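Local structure of GDP-L-fucose synthase (Campylobacter jejuni subsp. jejuni serotype O:2, 7M13) at residues R183-L188 and K288-M293; A187-F192 and D337-M342; R242-S247 and I333-G338. The protein acts as a GDP-D-glycero-L-gluco-heptose synthase, an NADPH-dependent oxidoreductase of nucleotide-sugar metabolism that serves capsular polysaccharide biosynthesis. One frame throughout, in Å; residues are numbered along the deposited sequence.

Contact 1. Residues R183-L188 and K288-M293. With NAP (NADP nicotinamide-adenine-dinucleotide phosphate), chain E.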
loop_
_atom_site.group_PDB
_atom_site.type_symbol
_atom_site.label_atom_id
_atom_site.label_comp_id
_atom_site.label_asym_id
_atom_site.label_seq_id
_atom_site.Cartn_x
_atom_site.Cartn_y
_atom_site.Cartn_z
ATOM N N ARG B 183 7.366 -21.276 10.858
ATOM C CA ARG B 183 6.433 -22.232 10.216
ATOM C C ARG B 183 5.947 -23.180 11.303
ATOM O O ARG B 183 6.595 -24.246 11.496
ATOM C CB ARG B 183 7.119 -22.923 9.048
ATOM C CG ARG B 183 7.444 -21.934 7.945
ATOM C CD ARG B 183 7.928 -22.614 6.710
ATOM N NE ARG B 183 8.390 -21.595 5.784
ATOM C CZ ARG B 183 7.740 -21.187 4.697
ATOM N NH1 ARG B 183 8.300 -20.254 3.940
ATOM N NH2 ARG B 183 6.580 -21.732 4.344
ATOM N N VAL B 184 4.882 -22.772 12.001
ATOM C CA VAL B 184 4.577 -23.257 13.379
ATOM C C VAL B 184 4.380 -24.774 13.306
ATOM O O VAL B 184 5.022 -25.493 14.095
ATOM C CB VAL B 184 3.352 -22.550 13.999
ATOM C CG1 VAL B 184 2.869 -23.243 15.264
ATOM C CG2 VAL B 184 3.635 -21.083 14.277
ATOM N N LEU B 185 3.494 -25.260 12.430
ATOM C CA LEU B 185 3.095 -26.690 12.487
ATOM C C LEU B 185 4.236 -27.552 11.955
ATOM O O LEU B 185 4.636 -28.500 12.621
ATOM C CB LEU B 185 1.765 -26.907 11.762
ATOM C CG LEU B 185 1.032 -28.213 12.057
ATOM C CD1 LEU B 185 1.248 -28.683 13.490
ATOM C CD2 LEU B 185 -0.452 -28.098 11.769
ATOM N N PRO B 186 4.861 -27.266 10.790
ATOM C CA PRO B 186 5.989 -28.080 10.338
ATOM C C PRO B 186 7.120 -28.169 11.369
ATOM O O PRO B 186 7.647 -29.259 11.523
ATOM C CB PRO B 186 6.449 -27.386 9.042
ATOM C CG PRO B 186 5.156 -26.769 8.521
ATOM C CD PRO B 186 4.463 -26.270 9.774
ATOM N N ALA B 187 7.429 -27.069 12.057
ATOM C CA ALA B 187 8.514 -27.002 13.069
ATOM C C ALA B 187 8.114 -27.802 14.307
ATOM O O ALA B 187 8.977 -28.512 14.851
ATOM C CB ALA B 187 8.819 -25.582 13.460
ATOM N N LEU B 188 6.857 -27.682 14.742
ATOM C CA LEU B 188 6.332 -28.466 15.885
ATOM C C LEU B 188 6.491 -29.959 15.571
ATOM O O LEU B 188 7.007 -30.694 16.437
ATOM C CB LEU B 188 4.868 -28.077 16.126
ATOM C CG LEU B 188 4.264 -28.569 17.440
ATOM C CD1 LEU B 188 5.109 -28.152 18.631
ATOM C CD2 LEU B 188 2.851 -28.034 17.585
ATOM N N LYS B 288 -1.480 -26.032 23.105
ATOM C CA LYS B 288 -1.529 -27.294 23.896
ATOM C C LYS B 288 -2.178 -28.391 23.056
ATOM O O LYS B 288 -1.610 -29.497 22.971
ATOM C CB LYS B 288 -2.299 -27.107 25.203
ATOM C CG LYS B 288 -2.491 -28.373 26.018
ATOM C CD LYS B 288 -2.888 -28.097 27.450
ATOM C CE LYS B 288 -4.094 -27.189 27.578
ATOM N NZ LYS B 288 -4.512 -27.067 28.995
ATOM N N GLU B 289 -3.342 -28.111 22.452
ATOM C CA GLU B 289 -4.121 -29.122 21.694
ATOM C C GLU B 289 -3.312 -29.577 20.477
ATOM O O GLU B 289 -3.299 -30.770 20.184
ATOM C CB GLU B 289 -5.476 -28.554 21.257
ATOM C CG GLU B 289 -6.432 -28.322 22.425
ATOM C CD GLU B 289 -7.648 -27.444 22.162
ATOM O OE1 GLU B 289 -8.649 -27.590 22.901
ATOM O OE2 GLU B 289 -7.600 -26.604 21.248
ATOM N N VAL B 290 -2.684 -28.646 19.760
ATOM C CA VAL B 290 -1.880 -28.983 18.554
ATOM C C VAL B 290 -0.662 -29.805 18.981
ATOM O O VAL B 290 -0.399 -30.824 18.323
ATOM C CB VAL B 290 -1.451 -27.719 17.790
ATOM C CG1 VAL B 290 -0.570 -28.070 16.597
ATOM C CG2 VAL B 290 -2.664 -26.936 17.350
ATOM N N ALA B 291 0.043 -29.375 20.021
ATOM C CA ALA B 291 1.243 -30.096 20.512
ATOM C C ALA B 291 0.855 -31.521 20.917
ATOM O O ALA B 291 1.573 -32.441 20.522
ATOM C CB ALA B 291 1.921 -29.341 21.613
ATOM N N LEU B 292 -0.272 -31.726 21.608
ATOM C CA LEU B 292 -0.685 -33.102 21.989
ATOM C C LEU B 292 -0.984 -33.904 20.728
ATOM O O LEU B 292 -0.634 -35.086 20.676
ATOM C CB LEU B 292 -1.903 -33.059 22.916
ATOM C CG LEU B 292 -1.662 -32.468 24.299
ATOM C CD1 LEU B 292 -2.978 -32.375 25.066
ATOM C CD2 LEU B 292 -0.630 -33.286 25.063
ATOM N N MET B 293 -1.633 -33.300 19.732
ATOM C CA MET B 293 -1.911 -34.005 18.466
ATOM C C MET B 293 -0.573 -34.465 17.901
ATOM O O MET B 293 -0.473 -35.599 17.422
ATOM C CB MET B 293 -2.549 -33.096 17.414
ATOM C CG MET B 293 -4.012 -32.939 17.524
ATOM S SD MET B 293 -4.551 -31.906 16.110
ATOM C CE MET B 293 -6.211 -31.549 16.673
HETATM P PA NAP E . 7.105 -19.957 0.546
HETATM O O1A NAP E . 7.798 -19.012 1.481
HETATM O O2A NAP E . 7.117 -21.422 0.912
HETATM O O5B NAP E . 7.682 -19.870 -0.912
HETATM C C5B NAP E . 7.864 -18.607 -1.551
HETATM C C4B NAP E . 8.499 -18.884 -2.877
HETATM O O4B NAP E . 8.597 -17.618 -3.572
HETATM C C3B NAP E . 9.927 -19.462 -2.800
HETATM O O3B NAP E . 9.999 -20.657 -3.570
HETATM C C2B NAP E . 10.800 -18.328 -3.324
HETATM O O2B NAP E . 11.916 -18.771 -4.098
HETATM C C1B NAP E . 9.837 -17.589 -4.246
HETATM N N9A NAP E . 10.245 -16.215 -4.447
HETATM C C8A NAP E . 10.391 -15.236 -3.512
HETATM N N7A NAP E . 10.890 -14.119 -3.983
HETATM C C5A NAP E . 11.100 -14.385 -5.320
HETATM C C6A NAP E . 11.628 -13.601 -6.361
HETATM N N6A NAP E . 12.098 -12.359 -6.201
HETATM N N1A NAP E . 11.707 -14.182 -7.579
HETATM C C2A NAP E . 11.268 -15.438 -7.733
HETATM N N3A NAP E . 10.760 -16.269 -6.821
HETATM C C4A NAP E . 10.712 -15.674 -5.622
HETATM O O3 NAP E . 5.591 -19.477 0.372
HETATM P PN NAP E . 4.279 -20.112 0.992
HETATM O O1N NAP E . 4.504 -20.318 2.439
HETATM O O2N NAP E . 3.910 -21.253 0.130
HETATM O O5D NAP E . 3.241 -18.900 0.779
HETATM C C5D NAP E . 2.448 -18.827 -0.384
HETATM C C4D NAP E . 1.563 -17.619 -0.259
HETATM O O4D NAP E . 0.664 -17.784 0.872
HETATM C C3D NAP E . 2.305 -16.294 -0.035
HETATM O O3D NAP E . 1.626 -15.214 -0.691
HETATM C C2D NAP E . 2.240 -16.167 1.461
HETATM O O2D NAP E . 2.451 -14.840 1.933
HETATM C C1D NAP E . 0.843 -16.677 1.753
HETATM N N1N NAP E . 0.712 -17.091 3.168
HETATM C C2N NAP E . 1.462 -18.106 3.693
HETATM C C3N NAP E . 1.389 -18.407 5.011
HETATM C C7N NAP E . 2.191 -19.491 5.638
HETATM O O7N NAP E . 1.938 -19.821 6.815
HETATM N N7N NAP E . 3.139 -20.068 4.905
HETATM C C4N NAP E . 0.462 -17.696 5.867
HETATM C C5N NAP E . -0.331 -16.664 5.238
HETATM C C6N NAP E . -0.138 -16.356 3.992
HETATM P P2B NAP E . 13.248 -19.325 -3.367
HETATM O O1X NAP E . 12.859 -20.706 -2.918
HETATM O O2X NAP E . 13.642 -18.404 -2.299
HETATM O O3X NAP E . 14.299 -19.329 -4.494
#
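With CG anti to the backbone N in Leu188 (chi1 -168°) and CG1 likewise in Val290 (chi1 177°), both side chains extend across the gap between their helices and meet through one methyl each. Leu188 CD2 lies 3.6 Å from Val290 CG1. Leu185, one turn earlier, brings CD1 to 3.7 Å from the same CG1, so that one valine branch is touched by two leucine ends. Past the valine, Leu188 CD2 reaches the backbone of the opposite helix, 3.9 Å from Ala291 CA, with Ala291 CB a little farther off, at 4.3 Å. The helix segments run in roughly the same direction, 42° apart, with their axes 10.8 Å apart at closest approach; the contact is wholly apolar.

Arg183, in the N-cap position of the leucine-bearing helix, extends from CG to NE toward the cofactor. Its NH1 gives a hydrogen bond of 2.8 Å to NADP O1A, which lies in the guanidinium plane at its edge, while NH2 gives a longer one of 3.2 Å to NADP O1N. Arg183 thus spans both phosphates, and its charge probably helps to balance theirs. The arrangement joins buried helix-helix packing to the diphosphate part of the NADP site in an extended short-chain dehydrogenase/reductase fold.

Contact 2. Residues A187-F192 and D337-M342; sequences ALLRKF and DGIKMM
Leu189 reaches from helix 184-199 toward Met342 and Ile339 of helix 335-347, and its CB and two methyls each meet an atom of that helix. CB is the first to meet it, 4.2 Å from Met342 CE. CG stands anti to the backbone N (chi1 -179°), which turns the branch point toward the other helix, where its methyls reach Ile339 and Met342. There the two methyls divide. CD2 goes to the methionine, lying 3.7 Å from Met342 CE and 3.8 Å from Met342 CG, so it rests against both ends of the thioether's bend. CD1 turns to the isoleucine and comes within 4.3 Å of Ile339 CG2, a looser contact.

Met342 answers with a chain extended as far as SD and then bent at the last torsion (chi3 54°), which folds CE back beside Leu189; the two side chains lie alongside each other, pointing opposite ways. No hydrogen bond joins the segments. Leu189 CA and Ile339 CA, the closest pair of backbone positions, are 7.8 Å apart, a spacing bridged by side chains alone.

Other residues enclose the pair. Met342 also packs on Leu185 and Pro186 of the first helix and on Ala175 and Phe177 of a loop, and Leu189 touches Val298 of helix 287-298. On another side of helix 184-199, Lys191, a predicted substrate-binding residue, gives its NZ to the carbonyls of Phe225 and Glu233, while Arg190 forms a salt bridge with Asp209. The contact itself is a buried helix-helix interface, in which Leu189 of helix 184-199 packs on two residues one turn apart, Ile339 and Met342, of the C-terminal helix.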
loop_
_atom_site.group_PDB
_atom_site.type_symbol
_atom_site.label_atom_id
_atom_site.label_comp_id
_atom_site.label_asym_id
_atom_site.label_seq_id
_atom_site.Cartn_x
_atom_site.Cartn_y
_atom_site.Cartn_z
ATOM N N ALA B 187 7.429 -27.069 12.057
ATOM C CA ALA B 187 8.514 -27.002 13.069
ATOM C C ALA B 187 8.114 -27.802 14.307
ATOM O O ALA B 187 8.977 -28.512 14.851
ATOM C CB ALA B 187 8.819 -25.582 13.460
ATOM N N LEU B 188 6.857 -27.682 14.742
ATOM C CA LEU B 188 6.332 -28.466 15.885
ATOM C C LEU B 188 6.491 -29.959 15.571
ATOM O O LEU B 188 7.007 -30.694 16.437
ATOM C CB LEU B 188 4.868 -28.077 16.126
ATOM C CG LEU B 188 4.264 -28.569 17.440
ATOM C CD1 LEU B 188 5.109 -28.152 18.631
ATOM C CD2 LEU B 188 2.851 -28.034 17.585
ATOM N N LEU B 189 6.074 -30.406 14.385
ATOM C CA LEU B 189 6.203 -31.828 13.979
ATOM C C LEU B 189 7.679 -32.206 14.114
ATOM O O LEU B 189 7.961 -33.278 14.707
ATOM C CB LEU B 189 5.703 -32.028 12.547
ATOM C CG LEU B 189 5.760 -33.467 12.042
ATOM C CD1 LEU B 189 4.935 -34.389 12.929
ATOM C CD2 LEU B 189 5.283 -33.553 10.602
ATOM N N ARG B 190 8.588 -31.345 13.640
ATOM C CA ARG B 190 10.039 -31.668 13.639
ATOM C C ARG B 190 10.560 -31.701 15.074
ATOM O O ARG B 190 11.404 -32.567 15.358
ATOM C CB ARG B 190 10.871 -30.690 12.809
ATOM C CG ARG B 190 12.280 -31.209 12.542
ATOM C CD ARG B 190 13.012 -30.446 11.459
ATOM N NE ARG B 190 14.410 -30.846 11.354
ATOM C CZ ARG B 190 15.310 -30.237 10.590
ATOM N NH1 ARG B 190 16.556 -30.675 10.562
ATOM N NH2 ARG B 190 14.963 -29.201 9.848
ATOM N N LYS B 191 10.085 -30.807 15.938
ATOM C CA LYS B 191 10.526 -30.746 17.360
ATOM C C LYS B 191 10.202 -32.072 18.055
ATOM O O LYS B 191 11.079 -32.609 18.771
ATOM C CB LYS B 191 9.843 -29.594 18.104
ATOM C CG LYS B 191 10.451 -28.213 17.880
ATOM C CD LYS B 191 9.932 -27.150 18.847
ATOM C CE LYS B 191 10.081 -27.533 20.308
ATOM N NZ LYS B 191 9.914 -26.375 21.222
ATOM N N PHE B 192 8.990 -32.599 17.877
ATOM C CA PHE B 192 8.583 -33.870 18.528
ATOM C C PHE B 192 9.335 -35.047 17.899
ATOM O O PHE B 192 9.652 -35.978 18.636
ATOM C CB PHE B 192 7.068 -34.061 18.488
ATOM C CG PHE B 192 6.382 -33.376 19.636
ATOM C CD1 PHE B 192 6.284 -33.995 20.869
ATOM C CD2 PHE B 192 5.885 -32.088 19.498
ATOM C CE1 PHE B 192 5.674 -33.355 21.938
ATOM C CE2 PHE B 192 5.262 -31.457 20.562
ATOM C CZ PHE B 192 5.173 -32.082 21.784
ATOM N N ASP B 337 -5.601 -35.389 10.640
ATOM C CA ASP B 337 -5.384 -36.128 9.376
ATOM C C ASP B 337 -4.265 -35.433 8.601
ATOM O O ASP B 337 -3.392 -36.119 8.104
ATOM C CB ASP B 337 -6.671 -36.249 8.563
ATOM C CG ASP B 337 -7.700 -37.167 9.204
ATOM O OD1 ASP B 337 -7.285 -38.157 9.851
ATOM O OD2 ASP B 337 -8.903 -36.885 9.061
ATOM N N GLY B 338 -4.262 -34.102 8.553
ATOM C CA GLY B 338 -3.267 -33.356 7.761
ATOM C C GLY B 338 -1.882 -33.514 8.352
ATOM O O GLY B 338 -0.916 -33.640 7.591
ATOM N N ILE B 339 -1.768 -33.504 9.674
ATOM C CA ILE B 339 -0.459 -33.628 10.371
ATOM C C ILE B 339 0.088 -35.040 10.111
ATOM O O ILE B 339 1.307 -35.172 9.893
ATOM C CB ILE B 339 -0.574 -33.335 11.878
ATOM C CG1 ILE B 339 -0.970 -31.883 12.154
ATOM C CG2 ILE B 339 0.726 -33.658 12.588
ATOM C CD1 ILE B 339 -1.370 -31.616 13.587
ATOM N N LYS B 340 -0.792 -36.048 10.110
ATOM C CA LYS B 340 -0.417 -37.440 9.747
ATOM C C LYS B 340 0.169 -37.455 8.328
ATOM O O LYS B 340 1.283 -38.007 8.166
ATOM C CB LYS B 340 -1.617 -38.377 9.856
ATOM C CG LYS B 340 -1.903 -38.918 11.247
ATOM C CD LYS B 340 -2.850 -40.103 11.210
ATOM C CE LYS B 340 -2.995 -40.794 12.547
ATOM N NZ LYS B 340 -4.420 -41.013 12.886
ATOM N N MET B 341 -0.533 -36.867 7.341
ATOM C CA MET B 341 -0.065 -36.833 5.931
ATOM C C MET B 341 1.336 -36.210 5.909
ATOM O O MET B 341 2.211 -36.731 5.189
ATOM C CB MET B 341 -0.997 -36.019 5.024
ATOM C CG MET B 341 -2.433 -36.512 4.977
ATOM S SD MET B 341 -3.528 -35.272 4.183
ATOM C CE MET B 341 -2.972 -35.458 2.491
ATOM N N MET B 342 1.532 -35.099 6.637
ATOM C CA MET B 342 2.795 -34.324 6.647
ATOM C C MET B 342 3.910 -35.176 7.284
ATOM O O MET B 342 5.039 -35.192 6.737
ATOM C CB MET B 342 2.612 -33.002 7.405
ATOM C CG MET B 342 3.842 -32.114 7.356
ATOM S SD MET B 342 3.598 -30.433 8.032
ATOM C CE MET B 342 2.960 -30.794 9.667
#

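Contact 3. Residues R242-S247 and I333-G338; sequences REFIHS and IELKDG
His246 and Ile333 make the closest approach, Ile333 CD1 lying 3.4 Å from His246 ND1 and 3.7 Å from His246 CG, oblique to the imidazole. The far edge of the same ring turns to the backbone of the helix: Gly338 O lies near the ring plane, 3.8 Å from His246 CD2. Gly338 has no side chain, and its CA comes equally near that carbon. Two residues before His246, Phe244 meets Leu335, whose CD1 is 4.0 Å from Phe244 CB and whose CD2 comes obliquely to 4.0 Å from Phe244 CD2.

The next shell fixes these groups. His246 has CG anti to its backbone N (chi1 -171°), which swings the ring toward the helix; ND1 caps the following helix by accepting a bond from Asp248 N, and NE2 has a weak bond with Thr173 OG1. With both nitrogens engaged and Tyr171 meeting the imidazole edge-to-face, rotation of the ring is restrained. ND1 acting as acceptor would be consistent with a proton on NE2. A water joins the two backbones, accepting from His246 N at 2.9 Å and donating weakly to Ile333 O at 3.4 Å. Ile333 N is bonded in turn to Asp249 OD2, tying the loop to the start of helix 247-260.

Strand 241-246 pairs in parallel with strand 162-171, whose Tyr171 touches both Phe244 and Leu335. Leu185 of helix 184-199 also touches both, and from helix 287-298 Val290 meets Phe244 and Met293 meets Leu335, so the start of helix 335-347 packs where strand 241-246 and helices 184-199 and 287-298 come together.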
loop_
_atom_site.group_PDB
_atom_site.type_symbol
_atom_site.label_atom_id
_atom_site.label_comp_id
_atom_site.label_asym_id
_atom_site.label_seq_id
_atom_site.Cartn_x
_atom_site.Cartn_y
_atom_site.Cartn_z
ATOM N N ARG B 242 -4.262 -20.889 17.257
ATOM C CA ARG B 242 -3.887 -20.704 15.837
ATOM C C ARG B 242 -4.814 -21.551 14.978
ATOM O O ARG B 242 -5.285 -22.602 15.470
ATOM C CB ARG B 242 -2.447 -21.165 15.617
ATOM C CG ARG B 242 -1.399 -20.134 15.991
ATOM C CD ARG B 242 -0.039 -20.724 15.724
ATOM N NE ARG B 242 1.017 -19.941 16.338
ATOM C CZ ARG B 242 1.518 -20.156 17.548
ATOM N NH1 ARG B 242 2.496 -19.383 17.995
ATOM N NH2 ARG B 242 1.052 -21.143 18.297
ATOM N N GLU B 243 -5.074 -21.073 13.755
ATOM C CA GLU B 243 -5.829 -21.725 12.677
ATOM C C GLU B 243 -4.767 -22.252 11.710
ATOM O O GLU B 243 -3.696 -21.610 11.618
ATOM C CB GLU B 243 -6.664 -20.667 11.945
ATOM C CG GLU B 243 -7.599 -21.243 10.932
ATOM C CD GLU B 243 -8.278 -20.210 10.086
ATOM O OE1 GLU B 243 -7.910 -18.939 10.147
ATOM O OE2 GLU B 243 -9.188 -20.640 9.370
ATOM N N PHE B 244 -5.019 -23.374 11.053
ATOM C CA PHE B 244 -4.088 -23.927 10.042
ATOM C C PHE B 244 -4.891 -24.329 8.820
ATOM O O PHE B 244 -6.088 -24.696 8.913
ATOM C CB PHE B 244 -3.305 -25.131 10.580
ATOM C CG PHE B 244 -2.495 -24.832 11.804
ATOM C CD1 PHE B 244 -1.197 -24.371 11.696
ATOM C CD2 PHE B 244 -3.037 -25.012 13.072
ATOM C CE1 PHE B 244 -0.445 -24.067 12.818
ATOM C CE2 PHE B 244 -2.275 -24.715 14.192
ATOM C CZ PHE B 244 -0.993 -24.240 14.066
ATOM N N ILE B 245 -4.244 -24.268 7.658
ATOM C CA ILE B 245 -4.827 -24.815 6.418
ATOM C C ILE B 245 -3.738 -25.662 5.770
ATOM O O ILE B 245 -2.595 -25.200 5.655
ATOM C CB ILE B 245 -5.418 -23.731 5.486
ATOM C CG1 ILE B 245 -6.156 -24.376 4.309
ATOM C CG2 ILE B 245 -4.358 -22.722 5.044
ATOM C CD1 ILE B 245 -6.877 -23.407 3.379
ATOM N N HIS B 246 -4.121 -26.870 5.387
ATOM C CA HIS B 246 -3.218 -27.787 4.675
ATOM C C HIS B 246 -3.095 -27.302 3.236
ATOM O O HIS B 246 -4.120 -26.947 2.633
ATOM C CB HIS B 246 -3.768 -29.205 4.788
ATOM C CG HIS B 246 -2.840 -30.254 4.293
ATOM N ND1 HIS B 246 -2.701 -30.538 2.957
ATOM C CD2 HIS B 246 -1.990 -31.076 4.960
ATOM C CE1 HIS B 246 -1.809 -31.510 2.812
ATOM N NE2 HIS B 246 -1.366 -31.877 4.041
ATOM N N SER B 247 -1.909 -27.432 2.666
ATOM C CA SER B 247 -1.652 -26.929 1.301
ATOM C C SER B 247 -2.493 -27.665 0.245
ATOM O O SER B 247 -2.729 -27.057 -0.815
ATOM C CB SER B 247 -0.217 -26.935 1.012
ATOM O OG SER B 247 0.288 -28.261 1.114
ATOM N N ILE B 333 -9.671 -31.345 4.881
ATOM C CA ILE B 333 -8.584 -31.970 5.682
ATOM C C ILE B 333 -8.694 -31.442 7.105
ATOM O O ILE B 333 -8.380 -30.276 7.352
ATOM C CB ILE B 333 -7.194 -31.728 5.062
ATOM C CG1 ILE B 333 -7.108 -32.290 3.647
ATOM C CG2 ILE B 333 -6.115 -32.310 5.951
ATOM C CD1 ILE B 333 -5.820 -31.975 2.954
ATOM N N GLU B 334 -9.110 -32.304 8.038
ATOM C CA GLU B 334 -9.065 -31.980 9.477
ATOM C C GLU B 334 -7.611 -32.043 9.941
ATOM O O GLU B 334 -6.807 -32.757 9.339
ATOM C CB GLU B 334 -9.963 -32.927 10.277
ATOM C CG GLU B 334 -11.444 -32.851 9.907
ATOM C CD GLU B 334 -12.074 -31.465 9.775
ATOM O OE1 GLU B 334 -11.748 -30.555 10.572
ATOM O OE2 GLU B 334 -12.932 -31.310 8.887
ATOM N N LEU B 335 -7.283 -31.252 10.938
ATOM C CA LEU B 335 -5.893 -30.999 11.365
ATOM C C LEU B 335 -5.151 -32.314 11.681
ATOM O O LEU B 335 -4.023 -32.491 11.179
ATOM C CB LEU B 335 -5.892 -30.018 12.525
ATOM C CG LEU B 335 -4.508 -29.555 12.975
ATOM C CD1 LEU B 335 -3.725 -28.918 11.835
ATOM C CD2 LEU B 335 -4.624 -28.582 14.124
ATOM N N LYS B 336 -5.734 -33.211 12.479
ATOM C CA LYS B 336 -5.043 -34.480 12.855
ATOM C C LYS B 336 -4.662 -35.258 11.586
ATOM O O LYS B 336 -3.501 -35.733 11.494
ATOM C CB LYS B 336 -5.936 -35.314 13.780
ATOM C CG LYS B 336 -5.972 -34.824 15.219
ATOM C CD LYS B 336 -6.914 -35.606 16.136
ATOM C CE LYS B 336 -8.145 -34.819 16.544
ATOM N NZ LYS B 336 -9.131 -34.739 15.441
ATOM N N ASP B 337 -5.601 -35.389 10.640
ATOM C CA ASP B 337 -5.384 -36.128 9.376
ATOM C C ASP B 337 -4.265 -35.433 8.601
ATOM O O ASP B 337 -3.392 -36.119 8.104
ATOM C CB ASP B 337 -6.671 -36.249 8.563
ATOM C CG ASP B 337 -7.700 -37.167 9.204
ATOM O OD1 ASP B 337 -7.285 -38.157 9.851
ATOM O OD2 ASP B 337 -8.903 -36.885 9.061
ATOM N N GLY B 338 -4.262 -34.102 8.553
ATOM C CA GLY B 338 -3.267 -33.356 7.761
ATOM C C GLY B 338 -1.882 -33.514 8.352
ATOM O O GLY B 338 -0.916 -33.640 7.591
HETATM O O HOH W 1 -6.837 -27.676 5.827
#

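How the contacts relate
The three contacts adjoin one another in a largely apolar part of the fold, on the same side of the chain's centre: contact 2 lies about 7 Å from contact 1 and 10 Å from contact 3, centre to centre, and contacts 1 and 3 are about 11 Å apart. Contacts 1 and 2 share helix 184-199; contacts 2 and 3 share helix 335-347. Along the chain the order is 183-192, 242-247, 288-293, 333-342, so contacts 1 and 3 interleave. Leu185 joins all three, its CD2 lying 3.4 Å from Leu335 CD1 and 3.8 Å from Ile339 CG1. The C-terminal helix is packed against strand 241-246 of the sheet and the helix whose first turn follows the NADP-binding Arg183.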